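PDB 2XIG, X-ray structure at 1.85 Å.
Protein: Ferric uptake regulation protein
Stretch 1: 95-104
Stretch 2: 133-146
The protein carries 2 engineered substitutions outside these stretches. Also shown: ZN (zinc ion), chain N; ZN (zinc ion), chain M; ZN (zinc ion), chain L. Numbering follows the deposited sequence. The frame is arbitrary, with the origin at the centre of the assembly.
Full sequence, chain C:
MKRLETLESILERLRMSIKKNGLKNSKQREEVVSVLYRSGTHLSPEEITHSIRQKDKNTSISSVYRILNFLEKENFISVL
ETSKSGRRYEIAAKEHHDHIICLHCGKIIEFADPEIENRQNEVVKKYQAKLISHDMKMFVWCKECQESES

Stretch 1 (95-104) EHHDHIICLH
Stretch 2 (133-146) SHDMKMFVWCKECQ

Two strands, 98-102 and 133-141, lie side by side in parallel, their N-to-C directions 30° apart and their axes 4.6 Å apart at closest approach. The register is a constant offset of 38: His-99 pairs with Lys-137, Ile-100 with Met-138, Ile-101 with Phe-139 and Cys-102 with Val-140, with CA to CA distances of 5.0, 4.7, 4.9 and 4.7 Å. Phi and psi stay extended through these pairs, from -133/137 at His-99 to -80/125 at Cys-102, and from -129/135 at Lys-137 to -140/172 at Val-140. After Cys-102 the first chain turns, with Leu-103 at -69/-17 and His-104 at -96/-48.

The backbone ladder follows the parallel rule, in which one residue bonds to the two neighbours of its partner. His-99 N gives a weak hydrogen bond to Met-136 O (3.4 Å), and Met-138 N returns one to His-99 O (2.9 Å). Ile-101 N donates to Met-138 O (2.8 Å), Val-140 N to Ile-101 O (2.9 Å), and Leu-103 N to Val-140 O (2.8 Å). CA-H...O contacts fill the gaps, as from Ile-100 CA to Met-138 O (3.2 Å). At the start, where the CA atoms of Asp-98 and Met-136 are 5.8 Å apart, two waters bridge the strands: one donates to Asp-98 OD1 and accepts from Met-136 N, while the other accepts from His-99 ND1 and donates to Met-136 O.

Apolar packing alternates by face. On one, Ile-100 (m, t) places CG1 3.9 Å from Met-138 CE (chi1 -85°, chi2 128°, chi3 64°) and CG2 3.6 Å from Val-140 CG2, Val-140 being m. On the other, Ile-101 (chi1 m, chi2 97°) has CB 4.0 Å from Phe-139 CD1 and CD1 3.9 Å from Lys-137 CB; Phe-139 has chi1 m and chi2 -83°. Beyond the strand, Leu-103 (m, t) sets CG 3.9 Å from Phe-139 CB.

The charged pair lies within the second strand: the end of Lys-137 leads away to a salt bridge, NZ to Asp-135 OD2 at 2.9 Å.

Metal coordination ties both ends of the pairing. At the start, one zinc is held by His-96 NE2 (2.1 Å), Asp-98 OD2 (2.1 Å), Asp-98 OD1 (2.5 Å) and His-134 NE2 (2.0 Å), plus an atom from elsewhere in the structure. His-96 is t, Asp-98 m and His-134 p. The approach of His-96 NE2 to His-134 NE2, 3.2 Å, is therefore a shared-metal distance and no hydrogen bond. A second zinc is bound by His-97 NE2 and His-99 NE2, each at 2.1 Å, and by three atoms from elsewhere in the structure; the second stretch gives it no ligand.

At the far end a third zinc joins Cys-102 SG (2.4 Å, t), Cys-142 SG (2.5 Å, p) and Cys-145 SG (2.4 Å, m), with one ligand from elsewhere. Sulfurs here also accept hydrogen bonds from backbone amides: Cys-142 N and His-104 N donate to Cys-102 SG at 3.3 and 3.4 Å, and Cys-145 N caps onto Cys-142 SG at 3.5 Å. Cys-145 SG meets the edge of the His-104 ring, 3.4 Å from His-104 CD2.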

# COMPACT_ATOMS: atom_id res chain seq x y z
N GLU C 95 -17.52 19.18 19.09
CA GLU C 95 -18.65 19.08 18.16
C GLU C 95 -18.38 18.00 17.10
O GLU C 95 -17.23 17.77 16.72
CB GLU C 95 -18.86 20.45 17.48
CG GLU C 95 -19.74 20.45 16.22
CD GLU C 95 -21.09 21.14 16.41
OE1 GLU C 95 -22.11 20.61 15.91
OE2 GLU C 95 -21.13 22.21 17.05
N HIS C 96 -19.43 17.33 16.64
CA HIS C 96 -19.25 16.31 15.61
C HIS C 96 -18.57 16.88 14.38
O HIS C 96 -18.93 17.94 13.89
CB HIS C 96 -20.57 15.71 15.14
CG HIS C 96 -20.42 14.88 13.91
ND1 HIS C 96 -19.90 13.60 13.94
CD2 HIS C 96 -20.64 15.15 12.60
CE1 HIS C 96 -19.83 13.12 12.72
NE2 HIS C 96 -20.28 14.04 11.88
N HIS C 97 -17.59 16.15 13.86
CA HIS C 97 -16.98 16.56 12.61
C HIS C 97 -16.39 15.35 11.91
O HIS C 97 -16.14 14.30 12.51
CB HIS C 97 -15.85 17.55 12.88
CG HIS C 97 -14.77 17.00 13.75
ND1 HIS C 97 -14.83 17.04 15.12
CD2 HIS C 97 -13.63 16.34 13.44
CE1 HIS C 97 -13.77 16.46 15.63
NE2 HIS C 97 -13.02 16.02 14.63
N ASP C 98 -16.19 15.51 10.62
CA ASP C 98 -15.58 14.48 9.80
C ASP C 98 -14.20 14.95 9.41
O ASP C 98 -13.78 16.02 9.84
CB ASP C 98 -16.47 14.25 8.61
CG ASP C 98 -17.89 13.93 9.03
OD1 ASP C 98 -18.08 12.86 9.62
OD2 ASP C 98 -18.79 14.77 8.80
N HIS C 99 -13.48 14.18 8.59
CA HIS C 99 -12.07 14.47 8.41
C HIS C 99 -11.59 14.46 6.97
O HIS C 99 -11.94 13.58 6.19
CB HIS C 99 -11.22 13.49 9.19
CG HIS C 99 -11.45 13.54 10.67
ND1 HIS C 99 -12.35 12.71 11.30
CD2 HIS C 99 -10.91 14.32 11.63
CE1 HIS C 99 -12.35 12.97 12.59
NE2 HIS C 99 -11.48 13.94 12.82
N ILE C 100 -10.77 15.46 6.67
CA ILE C 100 -10.00 15.50 5.43
C ILE C 100 -8.55 15.19 5.81
O ILE C 100 -8.04 15.72 6.79
CB ILE C 100 -10.11 16.91 4.81
CG1 ILE C 100 -11.50 17.10 4.21
CG2 ILE C 100 -9.04 17.13 3.75
CD1 ILE C 100 -11.92 18.56 4.06
N ILE C 101 -7.89 14.33 5.05
CA ILE C 101 -6.52 13.93 5.35
C ILE C 101 -5.67 14.04 4.10
O ILE C 101 -6.02 13.48 3.07
CB ILE C 101 -6.45 12.47 5.87
CG1 ILE C 101 -7.39 12.25 7.05
CG2 ILE C 101 -5.01 12.08 6.22
CD1 ILE C 101 -8.71 11.64 6.66
N CYS C 102 -4.56 14.76 4.18
CA CYS C 102 -3.68 14.93 3.04
C CYS C 102 -2.79 13.70 2.88
O CYS C 102 -2.08 13.32 3.80
CB CYS C 102 -2.81 16.18 3.19
SG CYS C 102 -1.69 16.36 1.79
N LEU C 103 -2.82 13.10 1.70
CA LEU C 103 -2.04 11.90 1.42
C LEU C 103 -0.54 12.16 1.37
O LEU C 103 0.25 11.22 1.44
CB LEU C 103 -2.48 11.28 0.10
CG LEU C 103 -3.87 10.66 0.13
CD1 LEU C 103 -4.44 10.60 -1.27
CD2 LEU C 103 -3.82 9.28 0.78
N HIS C 104 -0.15 13.42 1.22
CA HIS C 104 1.27 13.72 1.05
C HIS C 104 1.93 14.11 2.37
O HIS C 104 2.98 13.58 2.71
CB HIS C 104 1.48 14.81 -0.01
CG HIS C 104 2.92 15.05 -0.33
ND1 HIS C 104 3.74 14.07 -0.85
CD2 HIS C 104 3.69 16.16 -0.21
CE1 HIS C 104 4.96 14.57 -1.03
NE2 HIS C 104 4.95 15.83 -0.66
N SER C 133 -24.96 6.04 12.87
CA SER C 133 -23.74 6.81 12.84
C SER C 133 -23.10 6.72 11.46
O SER C 133 -23.57 5.98 10.59
CB SER C 133 -22.75 6.33 13.90
OG SER C 133 -22.26 5.04 13.61
N HIS C 134 -22.03 7.47 11.27
CA HIS C 134 -21.31 7.41 10.01
C HIS C 134 -19.84 7.68 10.22
O HIS C 134 -19.44 8.27 11.22
CB HIS C 134 -21.91 8.39 9.00
CG HIS C 134 -21.79 9.82 9.40
ND1 HIS C 134 -22.71 10.45 10.21
CD2 HIS C 134 -20.86 10.76 9.10
CE1 HIS C 134 -22.35 11.70 10.40
NE2 HIS C 134 -21.23 11.91 9.74
N ASP C 135 -19.03 7.21 9.27
CA ASP C 135 -17.60 7.47 9.26
C ASP C 135 -17.29 7.96 7.86
O ASP C 135 -17.55 7.26 6.87
CB ASP C 135 -16.83 6.18 9.56
CG ASP C 135 -15.33 6.40 9.61
OD1 ASP C 135 -14.83 6.90 10.64
OD2 ASP C 135 -14.65 6.08 8.62
N MET C 136 -16.76 9.18 7.77
CA MET C 136 -16.50 9.80 6.49
C MET C 136 -15.11 10.41 6.51
O MET C 136 -14.82 11.26 7.35
CB MET C 136 -17.56 10.86 6.18
CG MET C 136 -17.26 11.76 4.99
SD MET C 136 -18.63 12.89 4.65
CE MET C 136 -17.93 13.98 3.43
N LYS C 137 -14.25 9.94 5.62
CA LYS C 137 -12.90 10.48 5.50
C LYS C 137 -12.66 10.82 4.05
O LYS C 137 -13.01 10.04 3.16
CB LYS C 137 -11.84 9.48 5.95
CG LYS C 137 -11.96 9.03 7.39
CD LYS C 137 -11.26 7.70 7.58
CE LYS C 137 -11.81 6.95 8.78
NZ LYS C 137 -11.86 5.49 8.52
N MET C 138 -12.10 12.00 3.80
CA MET C 138 -11.72 12.36 2.45
C MET C 138 -10.22 12.51 2.36
O MET C 138 -9.61 13.18 3.19
CB MET C 138 -12.42 13.63 2.00
CG MET C 138 -13.81 13.38 1.45
SD MET C 138 -14.97 14.44 2.27
CE MET C 138 -14.40 16.04 1.77
N PHE C 139 -9.62 11.88 1.36
CA PHE C 139 -8.17 11.91 1.19
C PHE C 139 -7.83 12.84 0.05
O PHE C 139 -8.42 12.76 -1.02
CB PHE C 139 -7.64 10.50 0.93
CG PHE C 139 -7.85 9.56 2.08
CD1 PHE C 139 -6.96 9.54 3.14
CD2 PHE C 139 -8.97 8.73 2.14
CE1 PHE C 139 -7.15 8.70 4.22
CE2 PHE C 139 -9.17 7.89 3.22
CZ PHE C 139 -8.25 7.87 4.26
N VAL C 140 -6.88 13.74 0.29
CA VAL C 140 -6.64 14.83 -0.64
C VAL C 140 -5.14 15.10 -0.81
O VAL C 140 -4.33 14.53 -0.10
CB VAL C 140 -7.27 16.14 -0.10
CG1 VAL C 140 -8.77 15.96 0.11
CG2 VAL C 140 -6.59 16.55 1.20
N TRP C 141 -4.82 15.96 -1.76
CA TRP C 141 -3.57 16.73 -1.72
C TRP C 141 -3.95 18.12 -1.24
O TRP C 141 -4.75 18.80 -1.89
CB TRP C 141 -2.93 16.83 -3.10
CG TRP C 141 -2.70 15.54 -3.78
CD1 TRP C 141 -2.65 14.30 -3.20
CD2 TRP C 141 -2.46 15.33 -5.18
NE1 TRP C 141 -2.40 13.34 -4.15
CE2 TRP C 141 -2.28 13.95 -5.38
CE3 TRP C 141 -2.38 16.18 -6.29
CZ2 TRP C 141 -2.02 13.39 -6.64
CZ3 TRP C 141 -2.13 15.63 -7.55
CH2 TRP C 141 -1.95 14.24 -7.70
N CYS C 142 -3.40 18.53 -0.10
CA CYS C 142 -3.84 19.77 0.52
C CYS C 142 -3.26 20.96 -0.24
O CYS C 142 -2.39 20.81 -1.11
CB CYS C 142 -3.43 19.81 1.99
SG CYS C 142 -1.70 20.27 2.29
N LYS C 143 -3.77 22.14 0.08
CA LYS C 143 -3.31 23.38 -0.54
C LYS C 143 -1.79 23.52 -0.44
O LYS C 143 -1.14 23.86 -1.43
CB LYS C 143 -3.99 24.57 0.14
CG LYS C 143 -3.64 25.91 -0.47
CD LYS C 143 -4.34 27.04 0.26
CE LYS C 143 -4.04 28.38 -0.38
NZ LYS C 143 -2.59 28.70 -0.36
N GLU C 144 -1.24 23.28 0.74
CA GLU C 144 0.18 23.54 0.97
C GLU C 144 1.10 22.62 0.16
O GLU C 144 2.14 23.05 -0.34
CB GLU C 144 0.52 23.46 2.46
CG GLU C 144 0.03 24.67 3.29
CD GLU C 144 -1.48 24.77 3.39
OE1 GLU C 144 -2.15 23.71 3.48
OE2 GLU C 144 -2.01 25.90 3.38
N CYS C 145 0.70 21.35 0.02
CA CYS C 145 1.49 20.39 -0.76
C CYS C 145 1.38 20.60 -2.26
O CYS C 145 2.29 20.24 -3.01
CB CYS C 145 1.10 18.95 -0.40
SG CYS C 145 1.62 18.46 1.24
N GLN C 146 0.27 21.18 -2.71
CA GLN C 146 0.09 21.46 -4.13
C GLN C 146 0.94 22.66 -4.56
O GLN C 146 1.17 22.86 -5.75
CB GLN C 146 -1.38 21.73 -4.47
CG GLN C 146 -2.25 20.47 -4.58
CD GLN C 146 -3.68 20.79 -4.96
OE1 GLN C 146 -4.54 20.97 -4.09
NE2 GLN C 146 -3.94 20.88 -6.25
ZN ZN N . -20.43 13.79 9.77
ZN ZN M . -0.39 18.22 2.50
ZN ZN L . -11.16 15.04 14.58
O HOH W 1 -16.69 10.56 10.28
O HOH W 2 -13.64 10.78 9.97